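Local coordinates for conserved hypothetical alanine and leucine RICH protein (Mycobacterium tuberculosis, PDB 2WAM), which is of unknown function but belongs to the PAC2 family and represents a duplicated gene family in actinobacteria, at residues Pro66-Phe75 against Pro143-Glu151; Gly79-Leu89 against Gln247-Leu258. All coordinates share one frame; numbering follows the deposited sequence.

In the fold
Both contacts belong to one layered alpha/beta unit. Contact 1 joins two neighbouring strands in the middle of the mixed sheet and is mostly buried; contact 2 joins two helices that lie on that sheet and is only partly buried. Their centres are about 13 Å apart, and strand 67-73 leads along the chain into helix 81-92. I82 lies against A71 and L72, while A86 meets A148, which puts helix 81-92 between the two contacts. The chemistry differs accordingly: contact 1 rests on a ladder of backbone hydrogen bonds flanked by aliphatic groups, contact 2 on alanine and leucine packing with a charged cluster where its helices begin.

Contact 1 of 2, residues Pro66-Phe75 against Pro143-Glu151; sequences PVLVHALEGF and PFLLLAGLE
Strands 67-73 and 143-148 run parallel, pairing L68 with L145 through A71 with A148, their axes 18° apart and 4.6 Å at closest. The ladder climbs from L145 N on V67 O, through V69 N on L145 O and L147 N on V69 O, to A71 N on L147 O at 2.7 Å. L68 has CG anti to the backbone N (chi1 168°), which leans CD1 across to L145 CB at 3.7 Å; the same methyl also reaches L147 CB. Beyond it, L147 sets CD2 against H70 CB at 3.9 Å, while the imidazole leads away from this strand and bonds through ND1 to S220. On the other face V69 CG1 meets L146 CD1 at 4.0 Å, and helix 81-92 lies over A71 and A148. Strand 67-73 is threaded between 143-148 and 174-183, which helix 156-169 connects in a beta-alpha-beta crossover. At G149, where the chain turns a corner on backbone angles that call for glycine, the ladder slackens: G149 N to A71 O is a weak bond of 3.5 Å. A water donates to both A71 O and E73 OE2 here. Pairing then resumes with E73 N on G149 O and E151 N on E73 O. E151 extends alongside G74 and F75, its OE2 3.6 Å from F75 CB; that oxygen takes the backbone N of A219, while OE1 forms salt bridges to R110 and R113 of a second subunit.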
loop_
_atom_site.group_PDB
_atom_site.type_symbol
_atom_site.label_atom_id
_atom_site.label_comp_id
_atom_site.label_asym_id
_atom_site.label_seq_id
_atom_site.Cartn_x
_atom_site.Cartn_y
_atom_site.Cartn_z
ATOM N N PRO A 66 -6.928 -9.074 -31.253
ATOM C CA PRO A 66 -8.351 -8.867 -30.947
ATOM C C PRO A 66 -8.827 -7.420 -31.115
ATOM O O PRO A 66 -8.084 -6.468 -30.904
ATOM C CB PRO A 66 -8.456 -9.229 -29.460
ATOM C CG PRO A 66 -7.100 -9.654 -29.026
ATOM C CD PRO A 66 -6.122 -9.171 -30.028
ATOM N N VAL A 67 -10.091 -7.279 -31.485
ATOM C CA VAL A 67 -10.805 -6.014 -31.395
ATOM C C VAL A 67 -11.277 -5.807 -29.942
ATOM O O VAL A 67 -11.652 -6.763 -29.256
ATOM C CB VAL A 67 -12.007 -6.025 -32.364
ATOM C CG1 VAL A 67 -13.011 -4.957 -32.020
ATOM C CG2 VAL A 67 -11.518 -5.865 -33.785
ATOM N N LEU A 68 -11.218 -4.568 -29.462
ATOM C CA LEU A 68 -11.734 -4.231 -28.146
ATOM C C LEU A 68 -12.962 -3.352 -28.313
ATOM O O LEU A 68 -12.885 -2.293 -28.925
ATOM C CB LEU A 68 -10.687 -3.494 -27.305
ATOM C CG LEU A 68 -11.218 -2.852 -26.011
ATOM C CD1 LEU A 68 -11.856 -3.889 -25.078
ATOM C CD2 LEU A 68 -10.125 -2.091 -25.287
ATOM N N VAL A 69 -14.088 -3.800 -27.767
ATOM C CA VAL A 69 -15.321 -3.023 -27.763
ATOM C C VAL A 69 -15.556 -2.511 -26.351
ATOM O O VAL A 69 -15.482 -3.286 -25.403
ATOM C CB VAL A 69 -16.542 -3.893 -28.163
ATOM C CG1 VAL A 69 -17.794 -3.060 -28.184
ATOM C CG2 VAL A 69 -16.317 -4.559 -29.507
ATOM N N HIS A 70 -15.827 -1.216 -26.201
ATOM C CA HIS A 70 -16.192 -0.663 -24.889
ATOM C C HIS A 70 -17.612 -0.104 -24.861
ATOM O O HIS A 70 -18.019 0.673 -25.739
ATOM C CB HIS A 70 -15.153 0.345 -24.326
ATOM C CG HIS A 70 -14.779 1.457 -25.262
ATOM N ND1 HIS A 70 -15.105 2.776 -25.019
ATOM C CD2 HIS A 70 -14.062 1.458 -26.413
ATOM C CE1 HIS A 70 -14.621 3.536 -25.987
ATOM N NE2 HIS A 70 -13.984 2.761 -26.847
ATOM N N ALA A 71 -18.356 -0.525 -23.841
ATOM C CA ALA A 71 -19.758 -0.152 -23.678
ATOM C C ALA A 71 -20.060 0.194 -22.228
ATOM O O ALA A 71 -20.267 -0.693 -21.406
ATOM C CB ALA A 71 -20.659 -1.289 -24.145
ATOM N N LEU A 72 -20.102 1.488 -21.927
ATOM C CA LEU A 72 -20.257 1.961 -20.557
ATOM C C LEU A 72 -21.536 2.785 -20.345
ATOM O O LEU A 72 -21.891 3.641 -21.155
ATOM C CB LEU A 72 -19.003 2.741 -20.116
ATOM C CG LEU A 72 -17.654 2.020 -20.271
ATOM C CD1 LEU A 72 -16.492 2.908 -19.871
ATOM C CD2 LEU A 72 -17.633 0.727 -19.468
ATOM N N GLU A 73 -22.224 2.513 -19.243
ATOM C CA GLU A 73 -23.491 3.163 -18.942
ATOM C C GLU A 73 -23.314 4.233 -17.882
ATOM O O GLU A 73 -22.540 4.059 -16.949
ATOM C CB GLU A 73 -24.499 2.141 -18.435
ATOM C CG GLU A 73 -24.433 0.808 -19.130
ATOM C CD GLU A 73 -25.191 -0.259 -18.375
ATOM O OE1 GLU A 73 -26.111 0.100 -17.606
ATOM O OE2 GLU A 73 -24.864 -1.448 -18.553
ATOM N N GLY A 74 -24.056 5.328 -18.014
ATOM C CA GLY A 74 -23.978 6.412 -17.055
ATOM C C GLY A 74 -23.708 7.769 -17.682
ATOM O O GLY A 74 -23.918 8.799 -17.049
ATOM N N PHE A 75 -23.252 7.768 -18.931
ATOM C CA PHE A 75 -22.998 9.003 -19.660
ATOM C C PHE A 75 -24.248 9.458 -20.404
ATOM O O PHE A 75 -24.922 10.390 -19.993
ATOM C CB PHE A 75 -21.837 8.814 -20.641
ATOM C CG PHE A 75 -21.566 10.020 -21.505
ATOM C CD1 PHE A 75 -21.332 9.873 -22.861
ATOM C CD2 PHE A 75 -21.552 11.298 -20.962
ATOM C CE1 PHE A 75 -21.084 10.969 -23.652
ATOM C CE2 PHE A 75 -21.310 12.397 -21.748
ATOM C CZ PHE A 75 -21.072 12.238 -23.092
ATOM N N PRO A 143 -11.784 -14.498 -31.607
ATOM C CA PRO A 143 -11.796 -13.899 -30.259
ATOM C C PRO A 143 -11.887 -12.382 -30.314
ATOM O O PRO A 143 -11.346 -11.766 -31.231
ATOM C CB PRO A 143 -10.436 -14.312 -29.663
ATOM C CG PRO A 143 -9.960 -15.444 -30.542
ATOM C CD PRO A 143 -10.503 -15.156 -31.907
ATOM N N PHE A 144 -12.590 -11.788 -29.358
ATOM C CA PHE A 144 -12.541 -10.344 -29.193
ATOM C C PHE A 144 -12.798 -9.965 -27.752
ATOM O O PHE A 144 -13.240 -10.796 -26.962
ATOM C CB PHE A 144 -13.467 -9.602 -30.182
ATOM C CG PHE A 144 -14.942 -9.846 -29.972
ATOM C CD1 PHE A 144 -15.724 -8.912 -29.316
ATOM C CD2 PHE A 144 -15.555 -10.986 -30.478
ATOM C CE1 PHE A 144 -17.093 -9.121 -29.144
ATOM C CE2 PHE A 144 -16.921 -11.200 -30.305
ATOM C CZ PHE A 144 -17.688 -10.267 -29.638
ATOM N N LEU A 145 -12.493 -8.717 -27.405
ATOM C CA LEU A 145 -12.681 -8.243 -26.038
ATOM C C LEU A 145 -13.877 -7.296 -25.911
ATOM O O LEU A 145 -14.207 -6.537 -26.837
ATOM C CB LEU A 145 -11.406 -7.568 -25.529
ATOM C CG LEU A 145 -10.184 -8.477 -25.400
ATOM C CD1 LEU A 145 -8.945 -7.687 -25.000
ATOM C CD2 LEU A 145 -10.472 -9.583 -24.397
ATOM N N LEU A 146 -14.527 -7.355 -24.757
ATOM C CA LEU A 146 -15.640 -6.467 -24.454
ATOM C C LEU A 146 -15.414 -5.871 -23.087
ATOM O O LEU A 146 -15.312 -6.598 -22.118
ATOM C CB LEU A 146 -16.976 -7.224 -24.442
ATOM C CG LEU A 146 -18.178 -6.404 -23.936
ATOM C CD1 LEU A 146 -18.467 -5.198 -24.833
ATOM C CD2 LEU A 146 -19.434 -7.250 -23.794
ATOM N N LEU A 147 -15.323 -4.548 -23.024
ATOM C CA LEU A 147 -15.299 -3.813 -21.761
ATOM C C LEU A 147 -16.691 -3.239 -21.489
ATOM O O LEU A 147 -17.180 -2.419 -22.268
ATOM C CB LEU A 147 -14.274 -2.675 -21.829
ATOM C CG LEU A 147 -14.223 -1.739 -20.616
ATOM C CD1 LEU A 147 -13.656 -2.453 -19.388
ATOM C CD2 LEU A 147 -13.433 -0.502 -20.943
ATOM N N ALA A 148 -17.333 -3.660 -20.396
ATOM C CA ALA A 148 -18.726 -3.260 -20.135
ATOM C C ALA A 148 -19.061 -3.115 -18.664
ATOM O O ALA A 148 -18.336 -3.604 -17.798
ATOM C CB ALA A 148 -19.714 -4.229 -20.814
ATOM N N GLY A 149 -20.166 -2.424 -18.396
ATOM C CA GLY A 149 -20.584 -2.103 -17.041
ATOM C C GLY A 149 -20.846 -0.618 -16.858
ATOM O O GLY A 149 -21.081 0.103 -17.830
ATOM N N LEU A 150 -20.798 -0.155 -15.610
ATOM C CA LEU A 150 -21.039 1.258 -15.294
ATOM C C LEU A 150 -19.835 2.126 -15.615
ATOM O O LEU A 150 -18.710 1.767 -15.299
ATOM C CB LEU A 150 -21.364 1.435 -13.807
ATOM C CG LEU A 150 -22.497 0.577 -13.258
ATOM C CD1 LEU A 150 -23.018 1.142 -11.961
ATOM C CD2 LEU A 150 -23.613 0.507 -14.266
ATOM N N GLU A 151 -20.073 3.276 -16.231
ATOM C CA GLU A 151 -19.067 4.337 -16.244
ATOM C C GLU A 151 -18.725 4.716 -14.801
ATOM O O GLU A 151 -19.617 5.029 -14.012
ATOM C CB GLU A 151 -19.601 5.557 -16.988
ATOM C CG GLU A 151 -18.672 6.752 -17.016
ATOM C CD GLU A 151 -19.349 7.968 -17.608
ATOM O OE1 GLU A 151 -20.403 8.368 -17.077
ATOM O OE2 GLU A 151 -18.846 8.517 -18.608
HETATM O O HOH W 1 -11.363 -9.617 -32.934
HETATM O O HOH W 2 -22.815 -2.166 -20.429
#

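Contact 2 of 2, residues Gly79-Leu89 against Gln247-Leu258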
loop_
_atom_site.group_PDB
_atom_site.type_symbol
_atom_site.label_atom_id
_atom_site.label_comp_id
_atom_site.label_asym_id
_atom_site.label_seq_id
_atom_site.Cartn_x
_atom_site.Cartn_y
_atom_site.Cartn_z
ATOM N N GLY A 79 -32.418 5.052 -25.202
ATOM C CA GLY A 79 -32.869 3.756 -25.675
ATOM C C GLY A 79 -32.275 2.629 -24.854
ATOM O O GLY A 79 -32.459 1.459 -25.169
ATOM N N HIS A 80 -31.561 2.988 -23.791
ATOM C CA HIS A 80 -30.787 2.021 -23.028
ATOM C C HIS A 80 -29.927 1.191 -23.976
ATOM O O HIS A 80 -29.590 0.048 -23.683
ATOM C CB HIS A 80 -31.707 1.137 -22.185
ATOM C CG HIS A 80 -32.620 1.912 -21.279
ATOM N ND1 HIS A 80 -33.911 1.514 -20.996
ATOM C CD2 HIS A 80 -32.430 3.077 -20.611
ATOM C CE1 HIS A 80 -34.471 2.396 -20.184
ATOM N NE2 HIS A 80 -33.597 3.356 -19.943
ATOM N N ALA A 81 -29.560 1.783 -25.109
ATOM C CA ALA A 81 -28.913 1.035 -26.186
ATOM C C ALA A 81 -27.564 0.410 -25.815
ATOM O O ALA A 81 -27.231 -0.667 -26.311
ATOM C CB ALA A 81 -28.785 1.888 -27.440
ATOM N N ILE A 82 -26.796 1.079 -24.954
ATOM C CA ILE A 82 -25.507 0.555 -24.514
ATOM C C ILE A 82 -25.686 -0.692 -23.643
ATOM O O ILE A 82 -25.024 -1.713 -23.851
ATOM C CB ILE A 82 -24.708 1.585 -23.698
ATOM C CG1 ILE A 82 -24.697 2.954 -24.373
ATOM C CG2 ILE A 82 -23.278 1.090 -23.460
ATOM C CD1 ILE A 82 -23.514 3.177 -25.233
ATOM N N ARG A 83 -26.561 -0.602 -22.650
ATOM C CA ARG A 83 -26.788 -1.731 -21.778
ATOM C C ARG A 83 -27.245 -2.927 -22.619
ATOM O O ARG A 83 -26.716 -4.029 -22.495
ATOM C CB ARG A 83 -27.830 -1.388 -20.702
ATOM C CG ARG A 83 -28.172 -2.561 -19.789
ATOM C CD ARG A 83 -29.149 -2.196 -18.693
ATOM N NE ARG A 83 -30.319 -1.447 -19.164
ATOM C CZ ARG A 83 -31.457 -1.994 -19.606
ATOM N NH1 ARG A 83 -31.605 -3.315 -19.675
ATOM N NH2 ARG A 83 -32.460 -1.211 -19.984
ATOM N N LEU A 84 -28.220 -2.693 -23.488
ATOM C CA LEU A 84 -28.807 -3.753 -24.291
ATOM C C LEU A 84 -27.796 -4.448 -25.194
ATOM O O LEU A 84 -27.810 -5.675 -25.322
ATOM C CB LEU A 84 -29.970 -3.200 -25.122
ATOM C CG LEU A 84 -31.165 -2.752 -24.285
ATOM C CD1 LEU A 84 -32.214 -2.074 -25.162
ATOM C CD2 LEU A 84 -31.752 -3.936 -23.522
ATOM N N ALA A 85 -26.926 -3.665 -25.827
ATOM C CA ALA A 85 -25.953 -4.224 -26.752
ATOM C C ALA A 85 -24.928 -5.076 -26.019
ATOM O O ALA A 85 -24.576 -6.160 -26.474
ATOM C CB ALA A 85 -25.283 -3.130 -27.582
ATOM N N ALA A 86 -24.463 -4.596 -24.872
ATOM C CA ALA A 86 -23.505 -5.358 -24.080
ATOM C C ALA A 86 -24.141 -6.643 -23.556
ATOM O O ALA A 86 -23.512 -7.707 -23.539
ATOM C CB ALA A 86 -22.987 -4.520 -22.948
ATOM N N ALA A 87 -25.401 -6.548 -23.145
ATOM C CA ALA A 87 -26.095 -7.695 -22.567
ATOM C C ALA A 87 -26.293 -8.762 -23.623
ATOM O O ALA A 87 -26.228 -9.958 -23.334
ATOM C CB ALA A 87 -27.447 -7.276 -21.964
ATOM N N HIS A 88 -26.537 -8.323 -24.853
ATOM C CA HIS A 88 -26.802 -9.268 -25.920
ATOM C C HIS A 88 -25.569 -10.047 -26.313
ATOM O O HIS A 88 -25.617 -11.268 -26.428
ATOM C CB HIS A 88 -27.412 -8.613 -27.154
ATOM C CG HIS A 88 -27.687 -9.595 -28.244
ATOM N ND1 HIS A 88 -28.678 -10.549 -28.147
ATOM C CD2 HIS A 88 -27.061 -9.816 -29.425
ATOM C CE1 HIS A 88 -28.663 -11.299 -29.233
ATOM N NE2 HIS A 88 -27.691 -10.876 -30.022
ATOM N N LEU A 89 -24.465 -9.343 -26.526
ATOM C CA LEU A 89 -23.196 -10.009 -26.782
ATOM C C LEU A 89 -22.892 -11.063 -25.710
ATOM O O LEU A 89 -22.620 -12.212 -26.029
ATOM C CB LEU A 89 -22.050 -8.995 -26.875
ATOM C CG LEU A 89 -22.071 -8.013 -28.045
ATOM C CD1 LEU A 89 -20.922 -7.003 -27.929
ATOM C CD2 LEU A 89 -22.010 -8.758 -29.358
ATOM N N GLN A 247 -35.886 7.233 -22.444
ATOM C CA GLN A 247 -35.919 6.527 -21.169
ATOM C C GLN A 247 -36.650 5.191 -21.240
ATOM O O GLN A 247 -37.232 4.743 -20.256
ATOM C CB GLN A 247 -36.521 7.415 -20.076
ATOM C CG GLN A 247 -35.733 8.693 -19.829
ATOM C CD GLN A 247 -36.049 9.332 -18.486
ATOM O OE1 GLN A 247 -37.114 9.103 -17.910
ATOM N NE2 GLN A 247 -35.122 10.141 -17.981
ATOM N N THR A 248 -36.609 4.558 -22.407
ATOM C CA THR A 248 -37.206 3.240 -22.603
ATOM C C THR A 248 -36.201 2.309 -23.280
ATOM O O THR A 248 -35.208 2.755 -23.838
ATOM C CB THR A 248 -38.400 3.321 -23.552
ATOM O OG1 THR A 248 -37.925 3.175 -24.893
ATOM C CG2 THR A 248 -39.098 4.664 -23.430
ATOM N N ASP A 249 -36.471 1.015 -23.248
ATOM C CA ASP A 249 -35.688 0.068 -24.023
ATOM C C ASP A 249 -35.999 0.222 -25.497
ATOM O O ASP A 249 -37.157 0.109 -25.908
ATOM C CB ASP A 249 -36.025 -1.369 -23.623
ATOM C CG ASP A 249 -35.372 -1.789 -22.336
ATOM O OD1 ASP A 249 -35.825 -2.797 -21.770
ATOM O OD2 ASP A 249 -34.416 -1.124 -21.884
ATOM N N TYR A 250 -34.965 0.454 -26.297
ATOM C CA TYR A 250 -35.133 0.510 -27.740
ATOM C C TYR A 250 -34.078 -0.348 -28.425
ATOM O O TYR A 250 -33.067 0.165 -28.909
ATOM C CB TYR A 250 -35.078 1.959 -28.234
ATOM C CG TYR A 250 -35.619 2.150 -29.639
ATOM C CD1 TYR A 250 -36.935 1.821 -29.953
ATOM C CD2 TYR A 250 -34.814 2.658 -30.647
ATOM C CE1 TYR A 250 -37.421 1.984 -31.233
ATOM C CE2 TYR A 250 -35.295 2.829 -31.928
ATOM C CZ TYR A 250 -36.594 2.489 -32.218
ATOM O OH TYR A 250 -37.061 2.664 -33.501
ATOM N N PRO A 251 -34.312 -1.669 -28.458
ATOM C CA PRO A 251 -33.356 -2.667 -28.980
ATOM C C PRO A 251 -32.866 -2.371 -30.408
ATOM O O PRO A 251 -31.749 -2.746 -30.762
ATOM C CB PRO A 251 -34.155 -3.976 -28.948
ATOM C CG PRO A 251 -35.214 -3.746 -27.906
ATOM C CD PRO A 251 -35.558 -2.284 -27.965
ATOM N N ALA A 252 -33.692 -1.708 -31.210
ATOM C CA ALA A 252 -33.303 -1.328 -32.562
ATOM C C ALA A 252 -31.987 -0.567 -32.552
ATOM O O ALA A 252 -31.117 -0.804 -33.387
ATOM C CB ALA A 252 -34.392 -0.485 -33.214
ATOM N N ALA A 253 -31.846 0.349 -31.600
ATOM C CA ALA A 253 -30.653 1.172 -31.522
ATOM C C ALA A 253 -29.423 0.349 -31.107
ATOM O O ALA A 253 -28.312 0.607 -31.578
ATOM C CB ALA A 253 -30.882 2.346 -30.594
ATOM N N ALA A 254 -29.632 -0.654 -30.254
ATOM C CA ALA A 254 -28.572 -1.600 -29.892
ATOM C C ALA A 254 -28.189 -2.462 -31.098
ATOM O O ALA A 254 -27.015 -2.677 -31.382
ATOM C CB ALA A 254 -29.007 -2.482 -28.724
ATOM N N GLN A 255 -29.188 -2.949 -31.819
ATOM C CA GLN A 255 -28.913 -3.708 -33.029
ATOM C C GLN A 255 -28.095 -2.889 -34.045
ATOM O O GLN A 255 -27.117 -3.381 -34.607
ATOM C CB GLN A 255 -30.208 -4.218 -33.644
ATOM C CG GLN A 255 -29.998 -4.952 -34.932
ATOM C CD GLN A 255 -31.302 -5.276 -35.623
ATOM O OE1 GLN A 255 -32.379 -5.183 -35.033
ATOM N NE2 GLN A 255 -31.211 -5.663 -36.882
ATOM N N ALA A 256 -28.483 -1.638 -34.267
ATOM C CA ALA A 256 -27.733 -0.791 -35.181
ATOM C C ALA A 256 -26.271 -0.679 -34.743
ATOM O O ALA A 256 -25.356 -0.847 -35.554
ATOM C CB ALA A 256 -28.368 0.581 -35.290
ATOM N N LEU A 257 -26.049 -0.396 -33.460
ATOM C CA LEU A 257 -24.685 -0.334 -32.943
ATOM C C LEU A 257 -23.926 -1.627 -33.242
ATOM O O LEU A 257 -22.845 -1.596 -33.824
ATOM C CB LEU A 257 -24.681 -0.057 -31.446
ATOM C CG LEU A 257 -24.965 1.385 -31.018
ATOM C CD1 LEU A 257 -25.131 1.521 -29.498
ATOM C CD2 LEU A 257 -23.860 2.273 -31.502
ATOM N N LEU A 258 -24.496 -2.766 -32.856
ATOM C CA LEU A 258 -23.814 -4.043 -33.039
ATOM C C LEU A 258 -23.567 -4.393 -34.512
ATOM O O LEU A 258 -22.547 -4.989 -34.855
ATOM C CB LEU A 258 -24.553 -5.175 -32.320
ATOM C CG LEU A 258 -24.536 -5.133 -30.782
ATOM C CD1 LEU A 258 -24.951 -6.473 -30.202
ATOM C CD2 LEU A 258 -23.184 -4.717 -30.233
HETATM O O HOH W 3 -34.096 -4.882 -20.317
#
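H80 and D249 both hold CG anti to their own carbonyl carbon (chi1 -55° and -78°), and these two turns bring the imidazole up to the carboxylate. H80 ND1 donates to D249 OD2 at 2.8 Å. The oxygen lies near the ring plane of H80, while the nitrogen meets it from above the carboxylate plane, the two flat groups being nearly perpendicular. T248 O lies over one face of the same ring, offset toward its rim. R83, bent at its third torsion, brings NH2 to D249 OD2 at 2.7 Å in a salt bridge whose hydrogen bond is weak, and a water links R83 NH1 to D249 OD1. Next along the chain, Y250 N bonds to G79 O at 2.9 Å, tying the two helix approaches together by backbone.

From there helices 81-89 and 251-258 cross at -61° with axes only 8.1 Å apart, a spacing that small residues allow. A254 CB nestles at the crossing, 3.5 Å from A81 O and against L84 CB and A85 CB. Further along, L258 puts CD2 on A85 CB at 3.7 Å and CD1 on L89 CD2 at 3.8 Å. L257 and A253 also touch strand 234-242, and A81 touches 174-183: both helices rest on the sheet. D249 OD2 takes both an imidazole and a guanidinium N-H, so its carboxylate joins the loop ahead of helix 251-258 to the start of helix 81-89.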